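D-isomer specific 2-hydroxyacid dehydrogenase family protein (Aeromonas salmonicida subsp. salmonicida, PDB 3HG7) probably acts as an NAD-dependent oxidoreductase of the D-isomer specific 2-hydroxyacid dehydrogenase family. Local coordinates at residues G100-E105 with N280-F285; W70-Y75 with T93-I98; L11-A16 with M52-R57. The protein carries 1 engineered substitution. All coordinates share one frame; numbering follows the deposited sequence.

Interaction 1. Residues G100-E105 with N280-F285; sequences GPLMSE and NSAYSF
The CA atoms of Leu102 and Ala282 are the nearest pair across the contact, and apolar contacts carry most of what passes between helix and loop. Leu102 CB faces Ala282 CB at 3.8 Å, and Met103 CG reaches the same methyl at 4.0 Å, so that Ala282 sits against two successive helical side chains. In Leu102, chi1 sets CG anti to the carbonyl carbon (-77°), and from there CD1 meets the edge of Phe285, near the ring plane and 3.8 Å from Phe285 CE2; the two side chains cross obliquely. Tyr283 CD1 lies over the centre of one face of the same ring.

Next come contacts between apolar and polar groups. Leu102 CD1 lies 3.5 Å from Tyr283 O, and the bent Met103 chain brings SD to 3.6 Å from Ser281 CB; the still shorter approach of its terminal methyl to the serine hydroxyl is doubtful. Ser281 OG is hydrogen-bonded to Asp255.

Helix 150-161 packs on the same helix through Pro101 and Ser104, and Ser104 OG bonds His154; Met103 also touches Ile151. Joining the start of a long helix to the loop that returns to helix 286-301, this is the interdomain junction of the two-domain D-2-hydroxyacid dehydrogenase fold.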
# COMPACT_ATOMS: atom_id res chain seq x y z
N GLY A 100 4.33 -7.86 2.17
CA GLY A 100 3.53 -8.79 3.02
C GLY A 100 3.76 -8.65 4.53
O GLY A 100 2.84 -8.32 5.29
N PRO A 101 4.98 -8.94 4.99
CA PRO A 101 5.28 -8.81 6.41
C PRO A 101 5.00 -7.43 7.01
O PRO A 101 4.55 -7.35 8.15
CB PRO A 101 6.78 -9.12 6.48
CG PRO A 101 7.04 -10.02 5.37
CD PRO A 101 6.01 -9.72 4.28
N LEU A 102 5.27 -6.36 6.26
CA LEU A 102 5.06 -5.03 6.76
C LEU A 102 3.59 -4.74 6.91
O LEU A 102 3.17 -4.12 7.91
CB LEU A 102 5.70 -4.00 5.81
CG LEU A 102 7.21 -3.95 5.98
CD1 LEU A 102 7.77 -3.12 4.76
CD2 LEU A 102 7.65 -3.32 7.28
N MET A 103 2.79 -5.22 5.96
CA MET A 103 1.35 -5.06 6.10
C MET A 103 0.75 -5.89 7.23
O MET A 103 -0.11 -5.40 7.90
CB MET A 103 0.59 -5.29 4.79
CG MET A 103 0.52 -4.02 3.98
SD MET A 103 -0.41 -2.66 4.71
CE MET A 103 -0.42 -1.71 3.19
N SER A 104 1.23 -7.12 7.45
CA SER A 104 0.80 -7.90 8.66
C SER A 104 1.08 -7.14 9.98
O SER A 104 0.24 -7.11 10.89
CB SER A 104 1.51 -9.24 8.69
OG SER A 104 0.84 -10.15 7.85
N GLU A 105 2.27 -6.55 10.08
CA GLU A 105 2.66 -5.76 11.26
C GLU A 105 1.73 -4.57 11.49
O GLU A 105 1.34 -4.29 12.61
CB GLU A 105 4.10 -5.29 11.11
CG GLU A 105 5.14 -6.43 11.09
CD GLU A 105 6.54 -5.91 10.76
OE1 GLU A 105 6.70 -4.67 10.61
OE2 GLU A 105 7.48 -6.73 10.67
N ASN A 280 1.70 5.14 5.25
CA ASN A 280 3.00 4.63 5.63
C ASN A 280 2.91 3.22 6.22
O ASN A 280 3.81 2.79 6.95
CB ASN A 280 3.76 5.63 6.53
CG ASN A 280 3.15 5.77 7.93
OD1 ASN A 280 2.04 5.27 8.22
ND2 ASN A 280 3.88 6.46 8.81
N SER A 281 1.85 2.50 5.86
CA SER A 281 1.65 1.12 6.38
C SER A 281 2.77 0.17 5.92
O SER A 281 3.13 -0.77 6.65
CB SER A 281 0.26 0.58 6.00
OG SER A 281 0.09 0.47 4.57
N ALA A 282 3.33 0.39 4.72
CA ALA A 282 4.37 -0.50 4.25
C ALA A 282 5.34 0.25 3.36
O ALA A 282 5.14 0.33 2.16
CB ALA A 282 3.75 -1.70 3.51
N TYR A 283 6.36 0.82 4.00
CA TYR A 283 7.41 1.63 3.38
C TYR A 283 8.21 0.81 2.41
O TYR A 283 8.33 -0.40 2.58
CB TYR A 283 8.34 2.15 4.49
CG TYR A 283 9.28 3.20 3.98
CD1 TYR A 283 10.64 2.94 3.76
CD2 TYR A 283 8.79 4.47 3.68
CE1 TYR A 283 11.49 3.94 3.23
CE2 TYR A 283 9.62 5.47 3.16
CZ TYR A 283 10.96 5.20 2.94
OH TYR A 283 11.74 6.22 2.44
N SER A 284 8.76 1.45 1.36
CA SER A 284 9.63 0.75 0.41
C SER A 284 11.04 0.89 0.95
O SER A 284 11.67 1.96 0.77
CB SER A 284 9.59 1.42 -0.98
OG SER A 284 8.35 1.18 -1.64
N PHE A 285 11.55 -0.15 1.58
CA PHE A 285 12.84 -0.07 2.24
C PHE A 285 13.94 -0.22 1.21
O PHE A 285 13.83 -1.11 0.34
CB PHE A 285 12.93 -1.12 3.35
CG PHE A 285 12.22 -0.69 4.61
CD1 PHE A 285 12.90 -0.01 5.62
CD2 PHE A 285 10.85 -0.89 4.74
CE1 PHE A 285 12.21 0.40 6.76
CE2 PHE A 285 10.17 -0.46 5.89
CZ PHE A 285 10.86 0.17 6.89

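Interaction 2. Residues W70-Y75 with T93-I98; sequences WFQSTY and TNVRGI
The indole of Trp70 meets Thr93 at its edge: NE1 donates to Thr93 OG1 at 3.0 Å, with the oxygen almost in the ring plane and the bond nearly straight (172°). Phe293 and Phe300 of helix 286-301 also meet the indole, Phe293 nearly parallel to it. The second flat group is the Gln72 carboxamide, whose NE2 has two acceptors close to the amide plane, Asn94 O at 3.0 Å and Ser73 O at 2.9 Å, although NE2 stands well above the carbonyl plane of Asn94. A bend at chi2 (66°) places CD beside the threonine, and Thr93 OG1 donates to Gln72 OE1 at 2.7 Å from above the amide plane. Asn296 also bonds that oxygen, and its helix covers the face bearing Trp70 and Gln72.

Beneath these side chains a short parallel pairing joins strand 70-73 to 91-93, the outermost strand of the five-stranded sheet: Thr93 N bonds Phe71 O at 3.0 Å and Ser73 N bonds Thr93 O at 2.8 Å. Beyond it Val95 CG2 packs 3.2 Å from Ser73 O.

Thr93 OG1 thus accepts from the indole N-H and donates to Gln72, pairing three buried groups. Two acceptors on NE2 fix which end of the amide is nitrogen.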
# COMPACT_ATOMS: atom_id res chain seq x y z
N TRP A 70 14.42 2.74 -19.26
CA TRP A 70 13.82 2.03 -18.12
C TRP A 70 13.81 2.87 -16.82
O TRP A 70 14.83 3.41 -16.38
CB TRP A 70 14.51 0.68 -17.90
CG TRP A 70 14.14 0.00 -16.63
CD1 TRP A 70 12.88 -0.13 -16.08
CD2 TRP A 70 15.05 -0.61 -15.72
NE1 TRP A 70 12.97 -0.79 -14.89
CE2 TRP A 70 14.29 -1.08 -14.63
CE3 TRP A 70 16.44 -0.78 -15.70
CZ2 TRP A 70 14.87 -1.73 -13.53
CZ3 TRP A 70 17.02 -1.42 -14.61
CH2 TRP A 70 16.23 -1.90 -13.54
N PHE A 71 12.62 2.99 -16.26
CA PHE A 71 12.37 3.73 -14.99
C PHE A 71 11.88 2.70 -13.98
O PHE A 71 10.82 2.09 -14.15
CB PHE A 71 11.30 4.78 -15.27
CG PHE A 71 10.89 5.62 -14.09
CD1 PHE A 71 11.38 5.41 -12.82
CD2 PHE A 71 9.91 6.59 -14.28
CE1 PHE A 71 10.92 6.21 -11.71
CE2 PHE A 71 9.46 7.38 -13.20
CZ PHE A 71 9.97 7.16 -11.92
N GLN A 72 12.67 2.49 -12.95
CA GLN A 72 12.27 1.70 -11.79
C GLN A 72 11.71 2.66 -10.75
O GLN A 72 12.47 3.46 -10.16
CB GLN A 72 13.46 0.97 -11.19
CG GLN A 72 13.13 0.20 -9.88
CD GLN A 72 12.18 -0.95 -10.11
OE1 GLN A 72 12.47 -1.87 -10.91
NE2 GLN A 72 11.03 -0.92 -9.43
N SER A 73 10.39 2.59 -10.54
CA SER A 73 9.73 3.32 -9.44
C SER A 73 10.09 2.70 -8.09
O SER A 73 10.24 1.50 -7.97
CB SER A 73 8.21 3.33 -9.61
OG SER A 73 7.57 3.85 -8.43
N THR A 74 10.25 3.54 -7.06
CA THR A 74 10.57 3.04 -5.72
C THR A 74 9.28 2.78 -4.98
O THR A 74 9.29 2.28 -3.85
CB THR A 74 11.38 4.11 -4.88
OG1 THR A 74 10.66 5.35 -4.89
CG2 THR A 74 12.73 4.33 -5.46
N TYR A 75 8.17 3.12 -5.60
CA TYR A 75 6.86 2.95 -4.98
C TYR A 75 6.03 1.94 -5.76
O TYR A 75 6.17 1.77 -6.98
CB TYR A 75 6.07 4.26 -4.98
CG TYR A 75 6.46 5.30 -3.99
CD1 TYR A 75 7.34 5.01 -2.95
CD2 TYR A 75 5.90 6.58 -4.07
CE1 TYR A 75 7.66 5.98 -2.00
CE2 TYR A 75 6.23 7.55 -3.12
CZ TYR A 75 7.11 7.24 -2.10
OH TYR A 75 7.43 8.16 -1.14
N THR A 93 8.72 0.03 -14.40
CA THR A 93 8.44 -1.02 -13.41
C THR A 93 8.16 -0.44 -12.04
O THR A 93 8.69 0.62 -11.68
CB THR A 93 9.61 -2.01 -13.28
OG1 THR A 93 10.78 -1.27 -12.96
CG2 THR A 93 9.84 -2.78 -14.60
N ASN A 94 7.34 -1.12 -11.26
CA ASN A 94 7.11 -0.66 -9.90
C ASN A 94 7.72 -1.64 -8.94
O ASN A 94 8.51 -2.51 -9.37
CB ASN A 94 5.62 -0.45 -9.67
CG ASN A 94 4.85 -1.75 -9.57
OD1 ASN A 94 5.26 -2.78 -10.12
ND2 ASN A 94 3.71 -1.72 -8.87
N VAL A 95 7.37 -1.53 -7.66
CA VAL A 95 7.87 -2.39 -6.61
C VAL A 95 6.71 -3.30 -6.18
O VAL A 95 5.62 -2.82 -5.85
CB VAL A 95 8.42 -1.52 -5.37
CG1 VAL A 95 8.70 -2.40 -4.19
CG2 VAL A 95 9.70 -0.82 -5.77
N ARG A 96 6.91 -4.62 -6.28
CA ARG A 96 5.91 -5.55 -5.78
C ARG A 96 6.50 -6.73 -5.01
O ARG A 96 7.68 -7.02 -5.13
CB ARG A 96 4.97 -6.00 -6.91
CG ARG A 96 5.61 -6.81 -8.01
CD ARG A 96 4.57 -7.80 -8.51
NE ARG A 96 5.12 -8.97 -9.20
CZ ARG A 96 5.74 -9.99 -8.61
NH1 ARG A 96 5.95 -10.01 -7.29
NH2 ARG A 96 6.19 -11.00 -9.36
N GLY A 97 5.67 -7.39 -4.20
CA GLY A 97 6.09 -8.62 -3.56
C GLY A 97 6.90 -8.50 -2.27
O GLY A 97 7.24 -9.53 -1.66
N ILE A 98 7.17 -7.28 -1.83
CA ILE A 98 8.02 -7.12 -0.65
C ILE A 98 7.26 -6.52 0.55
O ILE A 98 7.90 -6.15 1.53
CB ILE A 98 9.27 -6.27 -0.96
CG1 ILE A 98 8.87 -4.87 -1.48
CG2 ILE A 98 10.19 -7.01 -1.98
CD1 ILE A 98 10.01 -3.83 -1.54

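Interaction 3. Residues L11-A16 with M52-R57; sequences LSQDNA and MAEPAR
Leu11 and Ala53 pair where strands 6-11 and 50-53, neighbours in the five-stranded parallel sheet, run out toward helices, and here the packing is close. Leu11 N donates to Met52 O at 2.9 Å, almost straight at 175°, whereas the return bond from Glu54 N to Leu11 O is weak. Leu11 CB stands 3.7 Å from Ala53 CB, on the same face of the sheet.

Just past the strand ends the Glu54 carboxylate closes on the turn from Ser12 to Asn15. A bend at chi2 (84°) brings CD round to that turn, and both oxygens use their syn lone pairs: OE2 receives Ser12 OG at 2.7 Å and OE1 receives Gln13 N at 2.9 Å. OE2 is also hydrogen-bonded with Thr74 OG1. Ser12 OG in turn accepts from Asp14 N at 2.9 Å, an ST turn.

Looser is the outer side, where the partly exposed Arg57 is deposited in two conformers. In the one given, Leu11 CD1 meets Arg57 NH2 at 3.3 Å and also NE, one guanidinium face is turned to the backbone of Leu11 and Ser12, and a water at its edge links Arg57 NH1 to Ser12 O.

Two donors, Ser12 OG and Gln13 N, with the Thr74 hydroxyl as a further partner, would probably favour the ionised carboxylate; Asp14 OD2, 5.2 Å from Glu54 OE2 and bonded by Tyr283, should oppose this somewhat.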
# COMPACT_ATOMS: atom_id res chain seq x y z
N LEU A 11 16.78 9.70 -8.22
CA LEU A 11 15.92 10.84 -7.91
C LEU A 11 14.90 10.38 -6.83
O LEU A 11 13.66 10.38 -7.03
CB LEU A 11 15.22 11.30 -9.18
CG LEU A 11 14.26 12.47 -9.17
CD1 LEU A 11 14.98 13.73 -8.74
CD2 LEU A 11 13.73 12.62 -10.59
N SER A 12 15.47 10.00 -5.68
CA SER A 12 14.72 9.47 -4.54
C SER A 12 15.04 10.18 -3.22
O SER A 12 16.16 10.62 -3.02
CB SER A 12 15.04 7.99 -4.36
OG SER A 12 14.41 7.48 -3.19
N GLN A 13 14.07 10.23 -2.31
CA GLN A 13 14.34 10.79 -0.98
C GLN A 13 15.35 9.89 -0.27
O GLN A 13 16.04 10.34 0.63
CB GLN A 13 13.06 10.95 -0.16
CG GLN A 13 12.30 9.67 0.12
CD GLN A 13 11.03 9.95 0.91
OE1 GLN A 13 10.92 9.61 2.08
NE2 GLN A 13 10.06 10.63 0.27
N ASP A 14 15.48 8.64 -0.74
CA ASP A 14 16.47 7.72 -0.21
C ASP A 14 17.76 7.62 -1.03
O ASP A 14 18.49 6.62 -0.93
CB ASP A 14 15.82 6.32 -0.08
CG ASP A 14 14.75 6.27 0.99
OD1 ASP A 14 14.92 6.89 2.08
OD2 ASP A 14 13.70 5.62 0.75
N ASN A 15 18.05 8.65 -1.83
CA ASN A 15 19.26 8.68 -2.67
C ASN A 15 20.55 8.23 -1.99
O ASN A 15 21.35 7.51 -2.58
CB ASN A 15 19.50 10.09 -3.21
CG ASN A 15 18.76 10.37 -4.51
OD1 ASN A 15 18.17 9.47 -5.11
ND2 ASN A 15 18.80 11.63 -4.96
N ALA A 16 20.81 8.73 -0.78
CA ALA A 16 22.05 8.42 -0.12
C ALA A 16 22.19 6.90 0.11
O ALA A 16 23.24 6.31 -0.17
CB ALA A 16 22.19 9.22 1.20
N MET A 52 15.87 5.67 -11.29
CA MET A 52 15.18 5.11 -10.11
C MET A 52 14.72 6.29 -9.25
O MET A 52 15.55 7.12 -8.87
CB MET A 52 16.10 4.21 -9.30
CG MET A 52 15.39 3.63 -8.02
SD MET A 52 15.70 1.90 -7.52
CE MET A 52 17.44 2.07 -7.20
N ALA A 53 13.42 6.37 -9.00
CA ALA A 53 12.82 7.60 -8.44
C ALA A 53 11.46 7.33 -7.87
O ALA A 53 10.85 6.31 -8.17
CB ALA A 53 12.67 8.66 -9.53
N GLU A 54 10.98 8.27 -7.04
CA GLU A 54 9.57 8.26 -6.68
C GLU A 54 8.87 8.86 -7.88
O GLU A 54 9.40 9.82 -8.49
CB GLU A 54 9.31 9.10 -5.42
CG GLU A 54 9.62 8.34 -4.15
CD GLU A 54 11.08 8.41 -3.78
OE1 GLU A 54 11.55 9.51 -3.44
OE2 GLU A 54 11.75 7.34 -3.74
N PRO A 55 7.71 8.29 -8.28
CA PRO A 55 6.94 8.86 -9.40
C PRO A 55 6.72 10.36 -9.35
O PRO A 55 6.95 11.02 -10.37
CB PRO A 55 5.61 8.13 -9.29
CG PRO A 55 6.01 6.79 -8.79
CD PRO A 55 7.08 7.07 -7.76
N ALA A 56 6.29 10.90 -8.20
CA ALA A 56 6.07 12.36 -8.11
C ALA A 56 7.33 13.17 -8.36
O ALA A 56 7.26 14.30 -8.81
CB ALA A 56 5.45 12.73 -6.78
N ARG A 57 8.49 12.63 -8.05
CA ARG A 57 9.69 13.40 -8.35
C ARG A 57 10.11 13.36 -9.79
O ARG A 57 10.62 14.36 -10.31
CB ARG A 57 10.82 13.06 -7.42
CG ARG A 57 10.72 13.99 -6.26
CD ARG A 57 11.77 13.80 -5.31
NE ARG A 57 13.05 14.27 -5.81
CZ ARG A 57 14.14 14.10 -5.09
NH1 ARG A 57 13.98 13.52 -3.91
NH2 ARG A 57 15.33 14.46 -5.53
O HOH W 1 16.42 13.33 -3.01

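Interactions 2 and 3 belong to one parallel sheet, where strands 50-53 and 70-73 are neighbours; their centres are 11 Å apart. Thr74 joins them twice, its OG1 lying 2.5 Å from Glu54 OE2 and its N 3.0 Å from Ala53 O. Interaction 1, centred about 15 Å from interaction 2, is tied to both through loop 280-285: Ser284 OG approaches Thr74 O at 2.6 Å, and Tyr283 OH approaches Asp14 OD2 at 2.7 Å, both probable hydrogen bonds. A glycerol, probably from the crystallisation liquor, lies about 4 Å from the Ser281 side chain and may mark a pocket. Met103 lies near, without touching, Gly147, Gly149 and Gly152, a GxGxxG pattern consistent with a Rossmann-type NAD site.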